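Local coordinates for protein ancestral congerin Con-anc (PDB 3AJY) that binds beta-galactosides such as lactose as a galectin-type lectin, being a reconstructed ancestor of the fish galectins called congerins, at residues 17-22 / 87-92; 30-35 / 45-50. All coordinates share one frame; numbering follows the deposited sequence.

Contact 1: 17-22 / 87-92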
loop_
_atom_site.group_PDB
_atom_site.type_symbol
_atom_site.label_atom_id
_atom_site.label_comp_id
_atom_site.label_asym_id
_atom_site.label_seq_id
_atom_site.Cartn_x
_atom_site.Cartn_y
_atom_site.Cartn_z
ATOM N N PHE A 17 -1.534 -12.499 0.450
ATOM C CA PHE A 17 -0.852 -12.338 -0.825
ATOM C C PHE A 17 -0.547 -10.874 -1.090
ATOM O O PHE A 17 -1.456 -10.047 -1.151
ATOM C CB PHE A 17 -1.715 -12.905 -1.963
ATOM C CG PHE A 17 -1.860 -14.390 -1.928
ATOM C CD1 PHE A 17 -2.705 -15.002 -0.998
ATOM C CD2 PHE A 17 -1.153 -15.192 -2.832
ATOM C CE1 PHE A 17 -2.839 -16.391 -0.972
ATOM C CE2 PHE A 17 -1.283 -16.584 -2.805
ATOM C CZ PHE A 17 -2.131 -17.181 -1.873
ATOM N N LEU A 18 0.737 -10.557 -1.216
ATOM C CA LEU A 18 1.156 -9.196 -1.476
ATOM C C LEU A 18 1.481 -9.062 -2.945
ATOM O O LEU A 18 2.391 -9.722 -3.425
ATOM C CB LEU A 18 2.399 -8.828 -0.639
ATOM C CG LEU A 18 3.011 -7.431 -0.818
ATOM C CD1 LEU A 18 2.254 -6.357 -0.016
ATOM C CD2 LEU A 18 4.489 -7.444 -0.416
ATOM N N THR A 19 0.748 -8.199 -3.646
ATOM C CA THR A 19 1.046 -7.873 -5.037
ATOM C C THR A 19 1.581 -6.448 -5.132
ATOM O O THR A 19 0.927 -5.524 -4.676
ATOM C CB THR A 19 -0.230 -7.971 -5.925
ATOM O OG1 THR A 19 -0.748 -9.308 -5.863
ATOM C CG2 THR A 19 0.094 -7.629 -7.365
ATOM N N VAL A 20 2.766 -6.292 -5.721
ATOM C CA VAL A 20 3.282 -4.966 -6.042
ATOM C C VAL A 20 3.353 -4.782 -7.568
ATOM O O VAL A 20 3.700 -5.714 -8.317
ATOM C CB VAL A 20 4.662 -4.698 -5.395
ATOM C CG1 VAL A 20 4.517 -4.531 -3.888
ATOM C CG2 VAL A 20 5.668 -5.811 -5.724
ATOM N N GLY A 21 3.028 -3.575 -8.006
ATOM C CA GLY A 21 3.099 -3.217 -9.418
ATOM C C GLY A 21 3.786 -1.870 -9.607
ATOM O O GLY A 21 3.826 -1.055 -8.695
ATOM N N GLY A 22 4.326 -1.636 -10.798
ATOM C CA GLY A 22 5.016 -0.382 -11.055
ATOM C C GLY A 22 5.578 -0.415 -12.439
ATOM O O GLY A 22 5.188 -1.278 -13.249
ATOM N N GLU A 87 4.939 -6.673 -12.409
ATOM C CA GLU A 87 4.023 -7.060 -11.357
ATOM C C GLU A 87 4.514 -8.325 -10.694
ATOM O O GLU A 87 4.940 -9.266 -11.370
ATOM C CB GLU A 87 2.599 -7.221 -11.882
ATOM C CG GLU A 87 1.543 -7.124 -10.792
ATOM C CD GLU A 87 0.171 -7.588 -11.278
ATOM O OE1 GLU A 87 -0.472 -6.835 -12.036
ATOM O OE2 GLU A 87 -0.254 -8.705 -10.904
ATOM N N ILE A 88 4.473 -8.335 -9.369
ATOM C CA ILE A 88 4.983 -9.460 -8.594
ATOM C C ILE A 88 4.031 -9.760 -7.451
ATOM O O ILE A 88 3.550 -8.852 -6.795
ATOM C CB ILE A 88 6.421 -9.156 -8.047
ATOM C CG1 ILE A 88 7.373 -8.839 -9.203
ATOM C CG2 ILE A 88 6.989 -10.323 -7.261
ATOM C CD1 ILE A 88 8.620 -8.039 -8.772
ATOM N N THR A 89 3.742 -11.034 -7.220
ATOM C CA THR A 89 2.935 -11.445 -6.049
ATOM C C THR A 89 3.725 -12.396 -5.149
ATOM O O THR A 89 4.360 -13.351 -5.629
ATOM C CB THR A 89 1.581 -12.071 -6.476
ATOM O OG1 THR A 89 0.813 -11.085 -7.185
ATOM C CG2 THR A 89 0.767 -12.537 -5.271
ATOM N N ILE A 90 3.682 -12.124 -3.848
ATOM C CA ILE A 90 4.461 -12.862 -2.854
ATOM C C ILE A 90 3.547 -13.335 -1.734
ATOM O O ILE A 90 2.690 -12.595 -1.259
ATOM C CB ILE A 90 5.563 -11.971 -2.198
ATOM C CG1 ILE A 90 6.489 -11.361 -3.265
ATOM C CG2 ILE A 90 6.375 -12.797 -1.187
ATOM C CD1 ILE A 90 7.412 -10.241 -2.731
ATOM N N THR A 91 3.727 -14.575 -1.322
ATOM C CA THR A 91 3.043 -15.086 -0.148
ATOM C C THR A 91 4.039 -16.000 0.517
ATOM O O THR A 91 5.051 -16.350 -0.086
ATOM C CB THR A 91 1.723 -15.852 -0.508
ATOM O OG1 THR A 91 0.984 -16.105 0.692
ATOM C CG2 THR A 91 2.017 -17.162 -1.177
ATOM N N PHE A 92 3.759 -16.397 1.746
ATOM C CA PHE A 92 4.687 -17.249 2.464
ATOM C C PHE A 92 4.049 -18.076 3.560
ATOM O O PHE A 92 3.036 -17.692 4.118
ATOM C CB PHE A 92 5.820 -16.412 3.073
ATOM C CG PHE A 92 5.372 -15.425 4.105
ATOM C CD1 PHE A 92 4.906 -14.171 3.729
ATOM C CD2 PHE A 92 5.473 -15.721 5.458
ATOM C CE1 PHE A 92 4.508 -13.252 4.676
ATOM C CE2 PHE A 92 5.081 -14.798 6.422
ATOM C CZ PHE A 92 4.596 -13.561 6.033
#

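Contact 2: 30-35 / 45-50. With GAL (beta-D-galactopyranose), chain C; BGC (beta-D-glucopyranose), chain B.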
loop_
_atom_site.group_PDB
_atom_site.type_symbol
_atom_site.label_atom_id
_atom_site.label_comp_id
_atom_site.label_asym_id
_atom_site.label_seq_id
_atom_site.Cartn_x
_atom_site.Cartn_y
_atom_site.Cartn_z
ATOM N N ARG A 30 19.063 -2.679 -12.378
ATOM C CA ARG A 30 18.416 -3.611 -11.442
ATOM C C ARG A 30 17.257 -2.905 -10.765
ATOM O O ARG A 30 17.229 -1.679 -10.692
ATOM C CB ARG A 30 19.411 -4.067 -10.364
ATOM C CG ARG A 30 19.908 -2.880 -9.501
ATOM C CD ARG A 30 21.307 -3.039 -8.898
ATOM N NE ARG A 30 21.317 -3.955 -7.786
ATOM C CZ ARG A 30 21.793 -3.727 -6.564
ATOM N NH1 ARG A 30 21.692 -4.699 -5.688
ATOM N NH2 ARG A 30 22.373 -2.573 -6.210
ATOM N N PHE A 31 16.284 -3.670 -10.278
ATOM C CA PHE A 31 15.354 -3.152 -9.294
ATOM C C PHE A 31 14.994 -4.277 -8.339
ATOM O O PHE A 31 15.025 -5.456 -8.724
ATOM C CB PHE A 31 14.128 -2.491 -9.952
ATOM C CG PHE A 31 13.054 -3.459 -10.367
ATOM C CD1 PHE A 31 13.167 -4.174 -11.550
ATOM C CD2 PHE A 31 11.921 -3.642 -9.573
ATOM C CE1 PHE A 31 12.159 -5.077 -11.941
ATOM C CE2 PHE A 31 10.919 -4.539 -9.955
ATOM C CZ PHE A 31 11.047 -5.254 -11.136
ATOM N N SER A 32 14.677 -3.925 -7.094
ATOM C CA SER A 32 14.410 -4.920 -6.055
ATOM C C SER A 32 13.106 -4.681 -5.326
ATOM O O SER A 32 12.620 -3.555 -5.221
ATOM C CB SER A 32 15.563 -5.008 -5.046
ATOM O OG SER A 32 15.731 -3.783 -4.357
ATOM N N ILE A 33 12.514 -5.784 -4.885
ATOM C CA ILE A 33 11.404 -5.766 -3.958
ATOM C C ILE A 33 11.965 -6.321 -2.672
ATOM O O ILE A 33 12.666 -7.321 -2.692
ATOM C CB ILE A 33 10.220 -6.629 -4.485
ATOM C CG1 ILE A 33 9.709 -6.059 -5.820
ATOM C CG2 ILE A 33 9.111 -6.737 -3.425
ATOM C CD1 ILE A 33 9.349 -4.531 -5.790
ATOM N N ASN A 34 11.697 -5.641 -1.562
ATOM C CA ASN A 34 12.240 -6.014 -0.264
ATOM C C ASN A 34 11.154 -6.095 0.797
ATOM O O ASN A 34 10.380 -5.162 0.982
ATOM C CB ASN A 34 13.284 -4.984 0.166
ATOM C CG ASN A 34 14.311 -4.748 -0.896
ATOM O OD1 ASN A 34 15.176 -5.592 -1.138
ATOM N ND2 ASN A 34 14.222 -3.604 -1.552
ATOM N N VAL A 35 11.098 -7.215 1.496
ATOM C CA VAL A 35 10.136 -7.349 2.563
ATOM C C VAL A 35 10.805 -7.900 3.818
ATOM O O VAL A 35 11.601 -8.828 3.745
ATOM C CB VAL A 35 8.911 -8.191 2.124
ATOM C CG1 VAL A 35 8.158 -7.473 0.992
ATOM C CG2 VAL A 35 9.335 -9.554 1.634
ATOM N N HIS A 45 14.803 -10.258 -0.264
ATOM C CA HIS A 45 15.274 -9.204 -1.151
ATOM C C HIS A 45 15.234 -9.865 -2.528
ATOM O O HIS A 45 15.948 -10.830 -2.782
ATOM C CB HIS A 45 16.693 -8.813 -0.740
ATOM C CG HIS A 45 17.479 -8.085 -1.789
ATOM N ND1 HIS A 45 17.221 -6.775 -2.140
ATOM C CD2 HIS A 45 18.581 -8.452 -2.492
ATOM C CE1 HIS A 45 18.110 -6.378 -3.042
ATOM N NE2 HIS A 45 18.945 -7.376 -3.273
ATOM N N LEU A 46 14.390 -9.345 -3.407
ATOM C CA LEU A 46 14.228 -9.888 -4.725
ATOM C C LEU A 46 14.798 -8.898 -5.746
ATOM O O LEU A 46 14.131 -7.939 -6.121
ATOM C CB LEU A 46 12.728 -10.173 -4.932
ATOM C CG LEU A 46 12.159 -10.861 -6.159
ATOM C CD1 LEU A 46 12.557 -12.345 -6.204
ATOM C CD2 LEU A 46 10.620 -10.703 -6.123
ATOM N N ASP A 47 16.035 -9.132 -6.188
ATOM C CA ASP A 47 16.757 -8.174 -7.035
ATOM C C ASP A 47 16.747 -8.653 -8.477
ATOM O O ASP A 47 17.294 -9.713 -8.786
ATOM C CB ASP A 47 18.206 -8.000 -6.540
ATOM C CG ASP A 47 18.828 -6.652 -6.938
ATOM O OD1 ASP A 47 18.085 -5.683 -7.187
ATOM O OD2 ASP A 47 20.084 -6.547 -6.979
ATOM N N HIS A 48 16.111 -7.880 -9.351
ATOM C CA HIS A 48 16.007 -8.216 -10.772
ATOM C C HIS A 48 17.062 -7.452 -11.519
ATOM O O HIS A 48 16.934 -6.249 -11.756
ATOM C CB HIS A 48 14.630 -7.868 -11.303
ATOM C CG HIS A 48 13.524 -8.333 -10.407
ATOM N ND1 HIS A 48 13.091 -7.603 -9.319
ATOM C CD2 HIS A 48 12.791 -9.472 -10.416
ATOM C CE1 HIS A 48 12.118 -8.260 -8.713
ATOM N NE2 HIS A 48 11.916 -9.398 -9.357
ATOM N N ARG A 49 18.112 -8.166 -11.879
ATOM C CA ARG A 49 19.298 -7.542 -12.427
ATOM C C ARG A 49 19.339 -7.738 -13.932
ATOM O O ARG A 49 19.605 -8.837 -14.428
ATOM C CB ARG A 49 20.554 -8.103 -11.751
ATOM C CG ARG A 49 20.320 -8.494 -10.327
ATOM C CD ARG A 49 21.224 -7.874 -9.307
ATOM N NE ARG A 49 22.392 -8.672 -9.021
ATOM C CZ ARG A 49 23.012 -8.784 -7.837
ATOM N NH1 ARG A 49 22.569 -8.202 -6.730
ATOM N NH2 ARG A 49 24.101 -9.523 -7.769
ATOM N N PHE A 50 19.044 -6.667 -14.655
ATOM C CA PHE A 50 19.249 -6.639 -16.083
ATOM C C PHE A 50 20.745 -6.740 -16.363
ATOM O O PHE A 50 21.188 -7.529 -17.201
ATOM C CB PHE A 50 18.686 -5.345 -16.659
ATOM C CG PHE A 50 17.223 -5.146 -16.361
ATOM C CD1 PHE A 50 16.816 -4.473 -15.208
ATOM C CD2 PHE A 50 16.254 -5.644 -17.225
ATOM C CE1 PHE A 50 15.466 -4.291 -14.925
ATOM C CE2 PHE A 50 14.906 -5.466 -16.950
ATOM C CZ PHE A 50 14.507 -4.803 -15.802
HETATM C C1 GAL C . 24.989 -7.049 -3.409
HETATM C C2 GAL C . 24.341 -5.700 -3.701
HETATM C C3 GAL C . 23.220 -5.405 -2.709
HETATM C C4 GAL C . 22.252 -6.594 -2.641
HETATM C C5 GAL C . 23.019 -7.886 -2.341
HETATM C C6 GAL C . 22.123 -9.135 -2.261
HETATM O O2 GAL C . 25.318 -4.688 -3.636
HETATM O O3 GAL C . 22.545 -4.240 -3.144
HETATM O O4 GAL C . 21.560 -6.710 -3.870
HETATM O O5 GAL C . 24.025 -8.089 -3.315
HETATM O O6 GAL C . 22.896 -10.261 -1.865
HETATM C C2 BGC B . 27.720 -10.430 -5.395
HETATM C C3 BGC B . 26.664 -9.335 -5.424
HETATM C C4 BGC B . 26.770 -8.394 -4.211
HETATM C C5 BGC B . 28.228 -7.924 -4.093
HETATM C C6 BGC B . 28.539 -6.973 -2.939
HETATM C C1 BGC B . 29.079 -9.773 -5.185
HETATM O O1 BGC B . 30.046 -10.771 -5.073
HETATM O O2 BGC B . 27.713 -11.140 -6.617
HETATM O O3 BGC B . 25.424 -9.977 -5.480
HETATM O O4 BGC B . 25.943 -7.276 -4.454
HETATM O O5 BGC B . 29.046 -9.059 -3.970
HETATM O O6 BGC B . 28.145 -7.614 -1.746
HETATM O O HOH W 1 18.020 -3.185 -5.878
#

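Contact 1: 17-22 / 87-92
Leu18 pairs with Ile90 and Val20 with Ile88 in an antiparallel backbone register, the axes of strands 18-22 and 87-92 running 161° apart in direction. Both are hydrogen-bonded pairs with two N-H to O bonds each; Leu18 N donates to Ile90 O at 2.8 Å. Thr19 and Thr89 form the non-hydrogen-bonded pair between them. Their hydroxyls meet tip to tip, OG1 of Thr19 lying 2.7 Å from OG1 of Thr89 in a hydrogen bond that either could donate. In both threonines OG1 is anti to the carbonyl carbon (chi1 -60° in Thr19, -62° in Thr89), which turns the two oxygens toward each other. The methyl CG2 of Thr19 faces the other way along the strand and lies 3.7 Å from Glu87 OE2. The aliphatic part of Glu87 runs beside this methyl, while its OE1 is hydrogen-bonded to Tyr85 OH.

Phe17 extends the same face. Thr91 lies alongside it, and its CB sits over the ring, 4.0 Å from the centroid of Phe17, as a CH-pi contact. Thr89 CG2 reaches the edge of the ring, 4.1 Å from Phe17 CD2. Thr91 OG1 is hydrogen-bonded to Lys16 O.

The other face carries Leu18, Val20, Ile88 and Ile90. Val20 CG2 packs obliquely on Ile88 CB at 4.1 Å. These side chains enter the core of the galectin beta-sandwich, where Val20, Ile88 and Ile90 touch Ile33 of the opposite sheet. Leu18 also packs on Leu5 of the second subunit.

The bond between the Thr19 and Thr89 hydroxyls thus adds a side-chain link at a pair that has no backbone bonds of its own. Polar side-chain bonding across the strands stays on that face, and Leu18, Val20, Ile88 and Ile90 give the core apolar packing.

Contact 2: 30-35 / 45-50
Arg30 grips Asp47 side-on, with NE and NH1 both donating to OD2. Asp47 OD2 offers its syn lone pair to Arg30 NE at 3.0 Å. Arg30 NH1 meets the same Asp47 OD2 from above the carboxylate plane, at 2.8 Å. Arg49 NH1 takes the anti lone pair of the same oxygen. NH1 of Arg30 also donates to GAL O3 at 2.7 Å, nearly straight (175°), and Arg49 NH2 donates to BGC O3. This shared carboxylate probably eases the closeness of the two guanidinium groups.

On the opposite face, Phe31 stacks offset on the His48 ring. Phe31 O accepts from His48 N and from His48 ND1, which reach it from opposite faces of its plane. Ser32 OG is linked to Asp47 OD1 through a water.

This hairpin forms part of the galectin carbohydrate-recognition site, completed by Tyr52, Asn62, Trp69, Glu72 and Arg74. Ile33 CB meets Leu46 CB at 4.4 Å on the core side. His45 CG is anti to the backbone N (chi1 161°), which lays the ring beside the Asn34 amide, the planes 7° apart. Asn34 OD1 accepts from His45 ND1 at 2.6 Å. That bond probably fixes the ring's rotation, with NE2 of His45 hydrogen-bonded to GAL O4 at 2.8 Å.

How the contacts relate
Contacts 1 and 2 lie in the two facing antiparallel sheets of one galectin beta-sandwich, their centres about 13 Å apart. Contact 1 joins neighbouring strands 18-24 and 85-92 of one sheet. Contact 2 joins the hairpin strands 30-35 and 41-52 of the other. Along the chain, contact 2 is nested within the loop that contact 1 closes, and strand 30-35 directly follows strand 18-24. The contacts meet in the core: Ile88 CD1 packs 3.5 Å from His48 CE1 and 3.7 Å from Ile33 CG1. The sugar lies on the outer face of the second sheet, and the side chain of Ile88 is about 14 Å from the bound galactose.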